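Local coordinates for protein putative oxidoreductase (Magnetospirillum magnetotacticum, PDB 3C1A) that probably catalyses an NAD(P)-dependent oxidation or reduction, as in other GFO/IDH/MocA-family oxidoreductases, on a substrate not yet identified, at residues 169-174 / 311-315. Sequence-based numbering, arbitrary orientation.
Sequences LWDWGA and LGACS
Leu311 packs as a knob into a hole made by Leu169, Trp170, Gly173 and Ala174, one face of helix 168-184. Its CB stands over the six-membered ring of Trp170, 3.6 Å from the ring centroid and only 4° off the normal, a CH-pi contact over the ring face. The two methyls then part: CD1 lies 3.6 Å from Trp170 CE3 and also meets the CB of Ala174, whereas CD2 lies 3.8 Å from Leu169 CD2. Gly173 suits the floor of this hole, since a side chain there would press on Leu311 CD2. The side chains of Leu169 and Leu311 run antiparallel, each passing alongside the other; with CG anti to the backbone N (chi1 -169°), the branched end of Leu169 reaches on to Cys314, CD2 coming within 4.0 Å of that residue's CB. Beyond them, Leu211 of strand 204-215 touches both Leu169 and Cys314.

The polar contacts gather at the end of the chain. Ser315 OG donates to Leu311 O at 2.8 Å, from above the carbonyl plane, while Cys314 N approaches the same oxygen from the opposite face, so two donors grip it. The small hydroxyl can also accept, and Trp170 NE1 gives it a weak, bent hydrogen bond of 3.1 Å (132° at the hydrogen). The indole thus combines a broad apolar face for Leu311 with an N-H for the serine; replacing it with alanine would probably strip Leu311 CB of its aromatic face and leave Ser315 OG without this donor.

This is helix-to-helix knob-into-hole packing, joining the C-terminal turn of helix 301-314 to the start of helix 168-184 beside the mixed sheet of the C-terminal domain characteristic of GFO/IDH/MocA proteins.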
ATOM      1  N   LEU A 169       4.975 -10.782   6.522  1.00 13.12           N
ATOM      2  CA  LEU A 169       5.756  -9.598   6.967  1.00 14.61           C
ATOM      3  C   LEU A 169       5.817  -8.582   5.814  1.00 14.58           C
ATOM      4  O   LEU A 169       5.587  -7.390   6.001  1.00 15.58           O
ATOM      5  CB  LEU A 169       7.178 -10.008   7.410  1.00 15.68           C
ATOM      6  CG  LEU A 169       8.079  -8.995   8.140  1.00 19.60           C
ATOM      7  CD1 LEU A 169       8.763  -9.642   9.385  1.00 22.74           C
ATOM      8  CD2 LEU A 169       9.105  -8.359   7.211  1.00 24.09           C
ATOM      9  N   TRP A 170       6.089  -9.072   4.611  1.00 14.97           N
ATOM     10  CA  TRP A 170       6.256  -8.202   3.449  1.00 13.50           C
ATOM     11  C   TRP A 170       4.927  -7.745   2.941  1.00 17.02           C
ATOM     12  O   TRP A 170       4.718  -6.552   2.766  1.00 15.72           O
ATOM     13  CB  TRP A 170       7.002  -8.918   2.338  1.00 15.49           C
ATOM     14  CG  TRP A 170       8.462  -8.978   2.655  1.00 14.56           C
ATOM     15  CD1 TRP A 170       9.085  -9.853   3.484  1.00 18.82           C
ATOM     16  CD2 TRP A 170       9.454  -8.061   2.205  1.00 14.65           C
ATOM     17  NE1 TRP A 170      10.423  -9.565   3.556  1.00 18.01           N
ATOM     18  CE2 TRP A 170      10.682  -8.462   2.782  1.00 17.78           C
ATOM     19  CE3 TRP A 170       9.433  -6.948   1.368  1.00 16.41           C
ATOM     20  CZ2 TRP A 170      11.873  -7.795   2.530  1.00 14.72           C
ATOM     21  CZ3 TRP A 170      10.617  -6.278   1.130  1.00 13.44           C
ATOM     22  CH2 TRP A 170      11.816  -6.707   1.700  1.00 15.99           C
ATOM     23  N   ASP A 171       4.058  -8.702   2.685  1.00 17.81           N
ATOM     24  CA  ASP A 171       2.761  -8.446   2.068  1.00 19.13           C
ATOM     25  C   ASP A 171       1.885  -7.554   2.959  1.00 21.12           C
ATOM     26  O   ASP A 171       1.522  -6.457   2.557  1.00 24.12           O
ATOM     27  CB  ASP A 171       2.115  -9.792   1.736  1.00 21.35           C
ATOM     28  CG  ASP A 171       0.791  -9.688   1.012  1.00 26.78           C
ATOM     29  OD1 ASP A 171       0.400  -8.612   0.497  1.00 33.03           O
ATOM     30  OD2 ASP A 171       0.124 -10.742   0.951  1.00 33.78           O
ATOM     31  N   TRP A 172       1.561  -8.005   4.167  1.00 16.92           N
ATOM     32  CA  TRP A 172       0.778  -7.176   5.086  1.00 15.23           C
ATOM     33  C   TRP A 172       1.624  -6.076   5.687  1.00 11.96           C
ATOM     34  O   TRP A 172       1.156  -4.993   5.879  1.00 12.99           O
ATOM     35  CB  TRP A 172       0.187  -8.008   6.228  1.00 14.81           C
ATOM     36  CG  TRP A 172      -0.713  -9.140   5.819  1.00 14.45           C
ATOM     37  CD1 TRP A 172      -0.835  -9.716   4.573  1.00 20.43           C
ATOM     38  CD2 TRP A 172      -1.592  -9.879   6.683  1.00 16.94           C
ATOM     39  NE1 TRP A 172      -1.757 -10.746   4.618  1.00 20.37           N
ATOM     40  CE2 TRP A 172      -2.229 -10.868   5.896  1.00 18.42           C
ATOM     41  CE3 TRP A 172      -1.925  -9.784   8.030  1.00 11.51           C
ATOM     42  CZ2 TRP A 172      -3.165 -11.749   6.426  1.00 20.38           C
ATOM     43  CZ3 TRP A 172      -2.835 -10.667   8.546  1.00  9.02           C
ATOM     44  CH2 TRP A 172      -3.426 -11.649   7.759  1.00 12.99           C
ATOM     45  N   GLY A 173       2.892  -6.353   5.986  1.00 11.37           N
ATOM     46  CA  GLY A 173       3.745  -5.354   6.639  1.00 11.37           C
ATOM     47  C   GLY A 173       3.982  -4.080   5.838  1.00  8.23           C
ATOM     48  O   GLY A 173       4.004  -2.989   6.406  1.00 10.37           O
ATOM     49  N   ALA A 174       4.134  -4.200   4.518  1.00 10.83           N
ATOM     50  CA  ALA A 174       4.334  -3.031   3.670  1.00 11.01           C
ATOM     51  C   ALA A 174       3.125  -2.083   3.822  1.00 12.04           C
ATOM     52  O   ALA A 174       3.249  -0.865   3.805  1.00 13.75           O
ATOM     53  CB  ALA A 174       4.566  -3.452   2.169  1.00  7.57           C
ATOM     54  N   LEU A 311      11.448  -3.444   5.838  1.00 16.54           N
ATOM     55  CA  LEU A 311      10.958  -4.813   5.837  1.00 15.90           C
ATOM     56  C   LEU A 311      12.120  -5.792   5.831  1.00 16.29           C
ATOM     57  O   LEU A 311      12.092  -6.797   6.558  1.00 18.12           O
ATOM     58  CB  LEU A 311      10.039  -5.051   4.664  1.00 13.98           C
ATOM     59  CG  LEU A 311       8.707  -4.327   4.803  1.00 10.31           C
ATOM     60  CD1 LEU A 311       7.947  -4.517   3.546  1.00  9.20           C
ATOM     61  CD2 LEU A 311       7.982  -4.889   6.032  1.00 13.71           C
ATOM     62  N   GLY A 312      13.144  -5.487   5.037  1.00 17.65           N
ATOM     63  CA  GLY A 312      14.368  -6.287   5.015  1.00 19.83           C
ATOM     64  C   GLY A 312      15.109  -6.315   6.345  1.00 22.88           C
ATOM     65  O   GLY A 312      15.666  -7.358   6.709  1.00 24.87           O
ATOM     66  N   ALA A 313      15.093  -5.194   7.077  1.00 23.03           N
ATOM     67  CA  ALA A 313      15.634  -5.129   8.456  1.00 25.28           C
ATOM     68  C   ALA A 313      14.877  -5.994   9.489  1.00 25.26           C
ATOM     69  O   ALA A 313      15.418  -6.305  10.536  1.00 28.01           O
ATOM     70  CB  ALA A 313      15.682  -3.679   8.940  1.00 25.80           C
ATOM     71  N   CYS A 314      13.629  -6.347   9.199  1.00 25.26           N
ATOM     72  CA  CYS A 314      12.799  -7.171  10.086  1.00 26.52           C
ATOM     73  C   CYS A 314      12.807  -8.638   9.685  1.00 29.52           C
ATOM     74  O   CYS A 314      12.332  -9.487  10.429  1.00 30.86           O
ATOM     75  CB  CYS A 314      11.355  -6.684  10.032  1.00 23.82           C
ATOM     76  SG  CYS A 314      11.088  -5.053  10.691  1.00 31.30           S
ATOM     77  N   SER A 315      13.306  -8.935   8.492  1.00 33.07           N
ATOM     78  CA  SER A 315      13.306 -10.299   7.978  1.00 37.27           C
ATOM     79  C   SER A 315      14.449 -11.076   8.593  1.00 40.73           C
ATOM     80  O   SER A 315      14.575 -12.289   8.365  1.00 43.60           O
ATOM     81  CB  SER A 315      13.481 -10.305   6.455  1.00 37.92           C
ATOM     82  OG  SER A 315      12.546  -9.460   5.820  1.00 34.92           O
ATOM     83  OXT SER A 315      15.276 -10.486   9.300  1.00 44.34           O
TER